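Cell division control protein 73 (Saccharomyces cerevisiae, PDB 3V46) serves as a subunit of the PAF1 complex in RNA polymerase II transcription elongation, its Ras-like C-terminal domain promoting association of that complex with chromatin. Local coordinates at residues Ala30-Lys33 and Gln34-Glu38; Lys40-Pro44 and Arg45-Ser49; Pro48-Asn52 and Gly53-Ile57; Asp125-Pro128 and Gln129-Gln133. One frame throughout, in Å; residues are numbered along the deposited sequence.

Contact 1. Residues Ala30-Lys33 and Gln34-Glu38; sequences ANIK and QFLLE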
# COMPACT_ATOMS: atom_id res chain seq x y z
N ALA A 30 10.63 0.12 4.06
CA ALA A 30 11.73 0.90 4.61
C ALA A 30 11.46 2.40 4.62
O ALA A 30 12.00 3.11 5.46
CB ALA A 30 13.04 0.59 3.90
N ASN A 31 10.63 2.88 3.68
CA ASN A 31 10.38 4.32 3.59
C ASN A 31 8.91 4.71 3.71
O ASN A 31 8.57 5.89 3.61
CB ASN A 31 10.98 4.92 2.31
CG ASN A 31 10.24 4.49 1.04
OD1 ASN A 31 9.42 3.59 1.06
ND2 ASN A 31 10.56 5.14 -0.07
N ILE A 32 8.05 3.74 3.96
CA ILE A 32 6.62 4.02 3.97
C ILE A 32 6.18 4.86 5.17
O ILE A 32 5.27 5.66 5.05
CB ILE A 32 5.79 2.72 3.88
CG1 ILE A 32 4.33 3.03 3.54
CG2 ILE A 32 5.90 1.90 5.16
CD1 ILE A 32 4.10 3.62 2.17
N LYS A 33 6.80 4.68 6.32
CA LYS A 33 6.41 5.48 7.48
C LYS A 33 6.76 6.95 7.25
O LYS A 33 5.93 7.83 7.50
CB LYS A 33 7.09 4.94 8.74
CG LYS A 33 6.65 5.63 10.00
CD LYS A 33 7.34 5.02 11.22
CE LYS A 33 7.12 3.53 11.28
NZ LYS A 33 7.58 2.97 12.60
N GLN A 34 7.97 7.23 6.77
CA GLN A 34 8.35 8.61 6.50
C GLN A 34 7.38 9.23 5.51
O GLN A 34 6.97 10.39 5.64
CB GLN A 34 9.77 8.67 5.92
CG GLN A 34 10.84 8.20 6.88
CD GLN A 34 12.12 9.00 6.78
OE1 GLN A 34 12.21 9.96 6.00
NE2 GLN A 34 13.13 8.63 7.57
N PHE A 35 7.00 8.46 4.50
CA PHE A 35 6.12 8.97 3.48
C PHE A 35 4.73 9.26 4.04
O PHE A 35 4.23 10.37 3.94
CB PHE A 35 6.06 7.99 2.30
CG PHE A 35 5.29 8.51 1.12
CD1 PHE A 35 5.73 9.62 0.41
CD2 PHE A 35 4.14 7.88 0.71
CE1 PHE A 35 5.01 10.09 -0.68
CE2 PHE A 35 3.43 8.34 -0.38
CZ PHE A 35 3.86 9.44 -1.08
N LEU A 36 4.11 8.25 4.64
CA LEU A 36 2.73 8.39 5.08
C LEU A 36 2.53 9.22 6.35
O LEU A 36 1.47 9.81 6.54
CB LEU A 36 2.10 7.02 5.27
CG LEU A 36 1.95 6.19 3.99
CD1 LEU A 36 1.20 4.92 4.31
CD2 LEU A 36 1.22 6.98 2.91
N LEU A 37 3.52 9.26 7.24
CA LEU A 37 3.38 10.02 8.47
C LEU A 37 3.96 11.43 8.38
O LEU A 37 3.42 12.36 8.98
CB LEU A 37 4.03 9.28 9.64
CG LEU A 37 3.33 7.97 10.02
CD1 LEU A 37 3.99 7.37 11.24
CD2 LEU A 37 1.84 8.21 10.28
N GLU A 38 5.05 11.58 7.65
CA GLU A 38 5.73 12.87 7.59
C GLU A 38 5.59 13.55 6.24
O GLU A 38 6.06 14.67 6.06
CB GLU A 38 7.21 12.69 7.92
CG GLU A 38 7.47 12.01 9.25
CD GLU A 38 8.92 12.11 9.67
OE1 GLU A 38 9.79 11.55 8.96
OE2 GLU A 38 9.19 12.75 10.70

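Contact 2. Residues Lys40-Pro44 and Arg45-Ser49; sequences KYVNP and RNLPS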
# COMPACT_ATOMS: atom_id res chain seq x y z
N LYS A 40 7.13 12.81 3.72
CA LYS A 40 8.51 12.99 3.29
C LYS A 40 8.92 11.78 2.48
O LYS A 40 9.01 10.68 3.01
CB LYS A 40 9.43 13.16 4.50
CG LYS A 40 9.21 14.48 5.24
CD LYS A 40 10.16 14.64 6.43
CE LYS A 40 9.94 15.98 7.13
NZ LYS A 40 8.51 16.23 7.48
N TYR A 41 9.13 11.99 1.19
CA TYR A 41 9.60 10.92 0.33
C TYR A 41 11.13 10.80 0.34
O TYR A 41 11.85 11.77 0.09
CB TYR A 41 9.13 11.08 -1.12
CG TYR A 41 9.67 9.93 -1.91
CD1 TYR A 41 9.05 8.69 -1.85
CD2 TYR A 41 10.85 10.04 -2.63
CE1 TYR A 41 9.57 7.62 -2.50
CE2 TYR A 41 11.38 8.96 -3.30
CZ TYR A 41 10.73 7.75 -3.22
OH TYR A 41 11.25 6.66 -3.85
N VAL A 42 11.62 9.58 0.59
CA VAL A 42 13.06 9.30 0.62
C VAL A 42 13.33 8.00 -0.13
O VAL A 42 12.59 7.05 0.02
CB VAL A 42 13.56 9.12 2.07
CG1 VAL A 42 15.04 8.79 2.09
CG2 VAL A 42 13.26 10.37 2.88
N ASN A 43 14.39 7.98 -0.93
CA ASN A 43 14.84 6.77 -1.61
C ASN A 43 14.98 5.63 -0.61
O ASN A 43 15.70 5.76 0.38
CB ASN A 43 16.20 7.05 -2.25
CG ASN A 43 16.70 5.91 -3.13
OD1 ASN A 43 16.45 4.74 -2.87
ND2 ASN A 43 17.43 6.26 -4.19
N PRO A 44 14.30 4.50 -0.86
CA PRO A 44 14.26 3.44 0.15
C PRO A 44 15.60 2.75 0.41
O PRO A 44 15.80 2.17 1.47
CB PRO A 44 13.26 2.44 -0.43
CG PRO A 44 13.28 2.69 -1.90
CD PRO A 44 13.50 4.16 -2.05
N ARG A 45 16.51 2.82 -0.55
CA ARG A 45 17.81 2.18 -0.38
C ARG A 45 18.70 2.97 0.60
O ARG A 45 19.67 2.44 1.13
CB ARG A 45 18.50 2.04 -1.73
CG ARG A 45 19.76 1.19 -1.70
CD ARG A 45 20.32 0.97 -3.10
NE ARG A 45 21.53 0.15 -3.08
CZ ARG A 45 22.76 0.63 -2.92
NH1 ARG A 45 22.95 1.93 -2.76
NH2 ARG A 45 23.81 -0.19 -2.92
N ASN A 46 18.31 4.22 0.85
CA ASN A 46 19.07 5.13 1.70
C ASN A 46 18.58 5.19 3.15
O ASN A 46 18.95 6.10 3.90
CB ASN A 46 19.05 6.53 1.09
CG ASN A 46 19.78 6.60 -0.24
OD1 ASN A 46 20.50 5.67 -0.61
ND2 ASN A 46 19.61 7.70 -0.97
N LEU A 47 17.74 4.22 3.52
CA LEU A 47 17.24 4.10 4.89
C LEU A 47 17.55 2.71 5.43
O LEU A 47 17.83 1.79 4.66
CB LEU A 47 15.72 4.33 4.93
CG LEU A 47 15.24 5.76 4.69
CD1 LEU A 47 13.74 5.77 4.48
CD2 LEU A 47 15.61 6.67 5.86
N PRO A 48 17.51 2.55 6.76
CA PRO A 48 17.70 1.24 7.39
C PRO A 48 16.69 0.22 6.90
O PRO A 48 15.49 0.52 6.78
CB PRO A 48 17.46 1.52 8.87
CG PRO A 48 17.74 2.97 9.05
CD PRO A 48 17.37 3.63 7.76
N SER A 49 17.15 -1.00 6.63
CA SER A 49 16.23 -2.07 6.28
C SER A 49 15.39 -2.42 7.52
O SER A 49 15.76 -2.11 8.65
CB SER A 49 16.98 -3.28 5.75
OG SER A 49 17.82 -3.83 6.74
O HOH W 1 16.72 0.03 2.79

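Contact 3. Residues Pro48-Asn52 and Gly53-Ile57; sequences PSVPN and GLVNI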
# COMPACT_ATOMS: atom_id res chain seq x y z
N PRO A 48 17.51 2.55 6.76
CA PRO A 48 17.70 1.24 7.39
C PRO A 48 16.69 0.22 6.90
O PRO A 48 15.49 0.52 6.78
CB PRO A 48 17.46 1.52 8.87
CG PRO A 48 17.74 2.97 9.05
CD PRO A 48 17.37 3.63 7.76
N SER A 49 17.15 -1.00 6.63
CA SER A 49 16.23 -2.07 6.28
C SER A 49 15.39 -2.42 7.52
O SER A 49 15.76 -2.11 8.65
CB SER A 49 16.98 -3.28 5.75
OG SER A 49 17.82 -3.83 6.74
N VAL A 50 14.25 -3.06 7.28
CA VAL A 50 13.33 -3.46 8.33
C VAL A 50 13.40 -4.99 8.41
O VAL A 50 12.74 -5.68 7.66
CB VAL A 50 11.89 -2.99 8.00
CG1 VAL A 50 10.93 -3.30 9.14
CG2 VAL A 50 11.87 -1.50 7.69
N PRO A 51 14.25 -5.52 9.30
CA PRO A 51 14.55 -6.96 9.34
C PRO A 51 13.34 -7.91 9.24
O PRO A 51 13.41 -8.89 8.50
CB PRO A 51 15.26 -7.12 10.68
CG PRO A 51 15.97 -5.83 10.87
CD PRO A 51 15.07 -4.77 10.28
N ASN A 52 12.27 -7.63 9.97
CA ASN A 52 11.10 -8.51 9.96
C ASN A 52 10.07 -8.17 8.87
O ASN A 52 9.05 -8.84 8.72
CB ASN A 52 10.42 -8.51 11.33
CG ASN A 52 10.02 -7.12 11.79
OD1 ASN A 52 10.28 -6.11 11.13
ND2 ASN A 52 9.36 -7.05 12.95
N GLY A 53 10.33 -7.11 8.12
CA GLY A 53 9.45 -6.72 7.04
C GLY A 53 8.11 -6.17 7.48
O GLY A 53 7.16 -6.14 6.71
N LEU A 54 8.03 -5.73 8.73
CA LEU A 54 6.77 -5.28 9.29
C LEU A 54 6.91 -3.90 9.91
O LEU A 54 7.83 -3.66 10.70
CB LEU A 54 6.30 -6.27 10.37
CG LEU A 54 5.09 -5.89 11.23
CD1 LEU A 54 5.38 -4.75 12.19
CD2 LEU A 54 3.90 -5.57 10.38
N VAL A 55 6.00 -3.01 9.55
CA VAL A 55 5.87 -1.75 10.26
C VAL A 55 4.43 -1.49 10.66
O VAL A 55 3.49 -2.01 10.07
CB VAL A 55 6.41 -0.55 9.47
CG1 VAL A 55 7.87 -0.78 9.10
CG2 VAL A 55 5.59 -0.31 8.25
N ASN A 56 4.27 -0.70 11.70
CA ASN A 56 2.96 -0.33 12.18
C ASN A 56 2.77 1.17 12.02
O ASN A 56 3.69 1.94 12.24
CB ASN A 56 2.82 -0.70 13.65
CG ASN A 56 3.02 -2.18 13.88
OD1 ASN A 56 2.10 -2.97 13.71
ND2 ASN A 56 4.23 -2.56 14.26
N ILE A 57 1.56 1.56 11.62
CA ILE A 57 1.19 2.96 11.53
C ILE A 57 -0.21 3.13 12.09
O ILE A 57 -1.13 2.41 11.70
CB ILE A 57 1.21 3.46 10.05
CG1 ILE A 57 2.64 3.48 9.50
CG2 ILE A 57 0.60 4.85 9.95
CD1 ILE A 57 2.73 4.01 8.07

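Contact 4. Residues Asp125-Pro128 and Gln129-Gln133; sequences DSVP and QHVQQ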
# COMPACT_ATOMS: atom_id res chain seq x y z
N ASP A 125 8.09 8.06 -15.94
CA ASP A 125 8.29 6.64 -16.17
C ASP A 125 6.99 5.99 -16.60
O ASP A 125 5.97 6.17 -15.95
CB ASP A 125 8.79 5.94 -14.90
CG ASP A 125 10.18 6.36 -14.50
OD1 ASP A 125 10.91 6.87 -15.38
OD2 ASP A 125 10.54 6.18 -13.32
N SER A 126 7.04 5.22 -17.68
CA SER A 126 5.85 4.58 -18.23
C SER A 126 5.33 3.50 -17.31
O SER A 126 6.08 2.88 -16.57
CB SER A 126 6.16 3.97 -19.60
OG SER A 126 6.74 4.92 -20.46
N VAL A 127 4.02 3.29 -17.38
CA VAL A 127 3.37 2.20 -16.67
C VAL A 127 3.31 0.99 -17.60
O VAL A 127 2.89 1.11 -18.75
CB VAL A 127 1.95 2.63 -16.25
CG1 VAL A 127 1.24 1.52 -15.49
CG2 VAL A 127 2.01 3.91 -15.43
N PRO A 128 3.76 -0.18 -17.12
CA PRO A 128 3.68 -1.39 -17.95
C PRO A 128 2.25 -1.61 -18.45
O PRO A 128 1.30 -1.33 -17.72
CB PRO A 128 4.11 -2.51 -16.99
CG PRO A 128 4.95 -1.82 -15.96
CD PRO A 128 4.38 -0.44 -15.81
N GLN A 129 2.07 -2.08 -19.67
CA GLN A 129 0.73 -2.22 -20.21
C GLN A 129 -0.16 -3.09 -19.32
O GLN A 129 -1.33 -2.76 -19.11
CB GLN A 129 0.74 -2.77 -21.63
CG GLN A 129 -0.63 -2.72 -22.30
CD GLN A 129 -1.13 -1.30 -22.47
OE1 GLN A 129 -2.19 -0.93 -21.96
NE2 GLN A 129 -0.38 -0.49 -23.21
N HIS A 130 0.38 -4.19 -18.79
CA HIS A 130 -0.45 -5.09 -18.02
C HIS A 130 -0.90 -4.42 -16.73
O HIS A 130 -2.00 -4.68 -16.25
CB HIS A 130 0.24 -6.44 -17.74
CG HIS A 130 1.53 -6.32 -17.00
ND1 HIS A 130 2.71 -5.94 -17.61
CD2 HIS A 130 1.84 -6.55 -15.70
CE1 HIS A 130 3.68 -5.93 -16.71
NE2 HIS A 130 3.18 -6.30 -15.55
N VAL A 131 -0.06 -3.55 -16.18
CA VAL A 131 -0.43 -2.80 -14.97
C VAL A 131 -1.51 -1.75 -15.28
O VAL A 131 -2.43 -1.52 -14.49
CB VAL A 131 0.81 -2.13 -14.35
CG1 VAL A 131 0.42 -1.23 -13.18
CG2 VAL A 131 1.81 -3.19 -13.89
N GLN A 132 -1.42 -1.11 -16.43
CA GLN A 132 -2.44 -0.15 -16.83
C GLN A 132 -3.82 -0.81 -16.84
O GLN A 132 -4.82 -0.18 -16.48
CB GLN A 132 -2.13 0.42 -18.21
CG GLN A 132 -2.84 1.72 -18.51
CD GLN A 132 -2.26 2.88 -17.72
OE1 GLN A 132 -1.18 3.37 -18.03
NE2 GLN A 132 -2.98 3.31 -16.70
N GLN A 133 -3.88 -2.08 -17.24
CA GLN A 133 -5.17 -2.77 -17.32
C GLN A 133 -5.71 -3.20 -15.96
O GLN A 133 -6.91 -3.36 -15.80
CB GLN A 133 -5.07 -3.98 -18.25
CG GLN A 133 -4.66 -3.64 -19.68
CD GLN A 133 -5.44 -2.45 -20.21
OE1 GLN A 133 -6.67 -2.45 -20.19
NE2 GLN A 133 -4.72 -1.43 -20.68

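Contact 1. Residues Ala30-Lys33 and Gln34-Glu38
Three successive i to i+4 backbone hydrogen bonds wind Ala30-Lys33 onto Gln34-Glu38: Phe35 N to Asn31 O, Leu36 N to Ile32 O and Leu37 N to Lys33 O, the middle one nearly straight at 172°. They form the first turns of helix 32-38, which packs beside the central sheet of this Ras-like domain. Asn31 holds the N-cap position, yet its side chain makes no capping bond; its amide is used instead on the loops, OD1 taking the N-H of Thr28 and ND2 serving Ile26 O and Val42 O.

Two i, i+4 pairs run along the helix surface. On the buried side, CG1 of Ile32 lies 3.7 Å from CD1 of Leu36, while CD1 of Ile32 rests 3.8 Å from Leu36 CG. Ile32 can reach forward because CG1 stands opposite the backbone N (chi1 -166°), which sends that branch along the helix toward the next turn. Ile32 also touches Val55 of the sheet, and Leu36 meets Phe156 of helix 149-166, so the pair lies between the sheet and helix 149-166. Cutting Ile32 back to an alanine would probably open a gap beside Leu36 CD1 and leave Val55 with less to pack against.

The second pair is more exposed. The aliphatic part of Lys33 crosses Leu37 obliquely, and CB of Leu37 also sits 3.2 Å from Lys33 O. The meeting is tighter than ordinary van der Waals contact, with Lys33 CG only 3.4 Å from Leu37 CD1.

Contact 2. Residues Lys40-Pro44 and Arg45-Ser49
Asn43 reaches forward with its own side chain into the turn that follows, and OD1 accepts the N-H of Arg45 at 3.0 Å. With CG anti to the backbone N (chi1 -173°), the amide lies alongside Arg45, and the donor approaches OD1 tilted 28° from the carbonyl plane. This is an Asx turn. The backbone O of Asn43 is also engaged, taking Asn46 N at 3.1 Å.

In Asn46, CG is anti to the carbonyl carbon (chi1 -65°), which places the amide beside Asn43, its ND2 3.7 Å from Asn43 CB. The two amides are stacked with planes 29° apart, at the surface. Further in, Val42 and Leu47 cross at about a right angle, CG1 of Val42 meeting Leu47 CG at 4.0 Å; both also touch Gln34 of helix 32-38, which fastens this loop to the helix.

Pro44 O receives a weak bond from Leu47 N, and a water donates to both Pro44 O and Leu47 O, bridging the two carbonyls. The chemistry is thus divided: a small apolar pair faces the helix, while side-chain amide, backbone and water shape a short 3-10 turn, consistent with a turn shaped by its own polar groups in a loop that is also bonded to helix 32-38 and its N-cap.

Contact 3. Residues Pro48-Asn52 and Gly53-Ile57
CG1 of Val50 touches CG1 of Val55 at 4.0 Å, just past a type I beta turn from Val50 to Gly53. The turn is closed by Gly53 N donating to Val50 O at 2.8 Å. In Val50, CG1 is the branch that makes the contact: standing opposite the backbone N (chi1 -176°), it is carried to the start of the strand to lie 3.5 Å from Leu54 O.

Asn52 approaches from a different direction. Its CG is placed between the backbone N and the carbonyl carbon (chi1 56°), which folds the amide forward along the chain, and OD1 accepts a weak bond from Leu54 N at 3.3 Å. The amide crosses Leu54 obliquely, with ND2 4.1 Å from Leu54 CB. Between them, Gly53 takes a positive phi of 70°; a beta carbon at this position would clash with Asn52 O, so the absence of a side chain suits the bend by which the loop enters the strand.

The turn therefore delivers the chain into strand 54-59, at one edge of the sheet as counted within this chain. Gly53 already pairs through its backbone with Asp74, and Val55 continues the pairing with Ile72 of the antiparallel strand 68-73. Leu54 packs on Ile71 and Val73 of that strand, and the side chain of Val55 touches Ile72 as well as Ile32 on helix 32-38.

Contact 4. Residues Asp125-Pro128 and Gln129-Gln133
Val127 and Val131 meet through their CG1 methyls at 3.7 Å, crossing at about a right angle where the chain enters the short helix 129-133 of this Ras-like domain. Alongside, Pro128 and Val131 point the same way, and the CB of Pro128 lies 3.9 Å from CG2 of Val131. The two branches of Val131 are thus divided between the two residues ahead of the helix: CG1, anti to the backbone N (chi1 174°), serves Val127, and CG2 serves Pro128. His130 also touches the proline, its CE1 3.5 Å from Pro128 CB in an oblique approach.

Pro128 occupies the N-cap position. Its carbonyl O accepts Gln132 N at 3.0 Å, and this bond ties the loop to the first turn of the helix.

Farther out, Tyr119 of strand 116-122 touches Val127, Pro128 and Val131 alike, giving the apolar cluster a common floor on the sheet. The His130 ring is fixed from beyond the cluster: NE2 is hydrogen-bonded to Gly95 O, and the ring meets Trp134 edge-to-face. On the exposed surface of the helix, Gln133 NE2 donates to Gln129 OE1 across one turn, at 2.9 Å and in the plane of the accepting carbonyl.

From the N terminus the four contacts follow in series, each between adjoining segments, so none encloses another; only contacts 2 and 3 overlap, sharing Pro48 and Ser49. Contact 1 starts helix 32-38, contact 2 shapes the loop leaving it, and contact 3 turns that loop into strand 54-59. The loop comes back to the helix, with Gln34 O meeting Lys40 N and Ala30 O approaching Leu47 CD1, while the strand packs on the helix where Leu37 meets Ile57. Contact 4 stands apart, starting helix 129-133 after strand 116-122; its centre lies about 28 Å from that of contact 3, on the opposite side of the chain's centre.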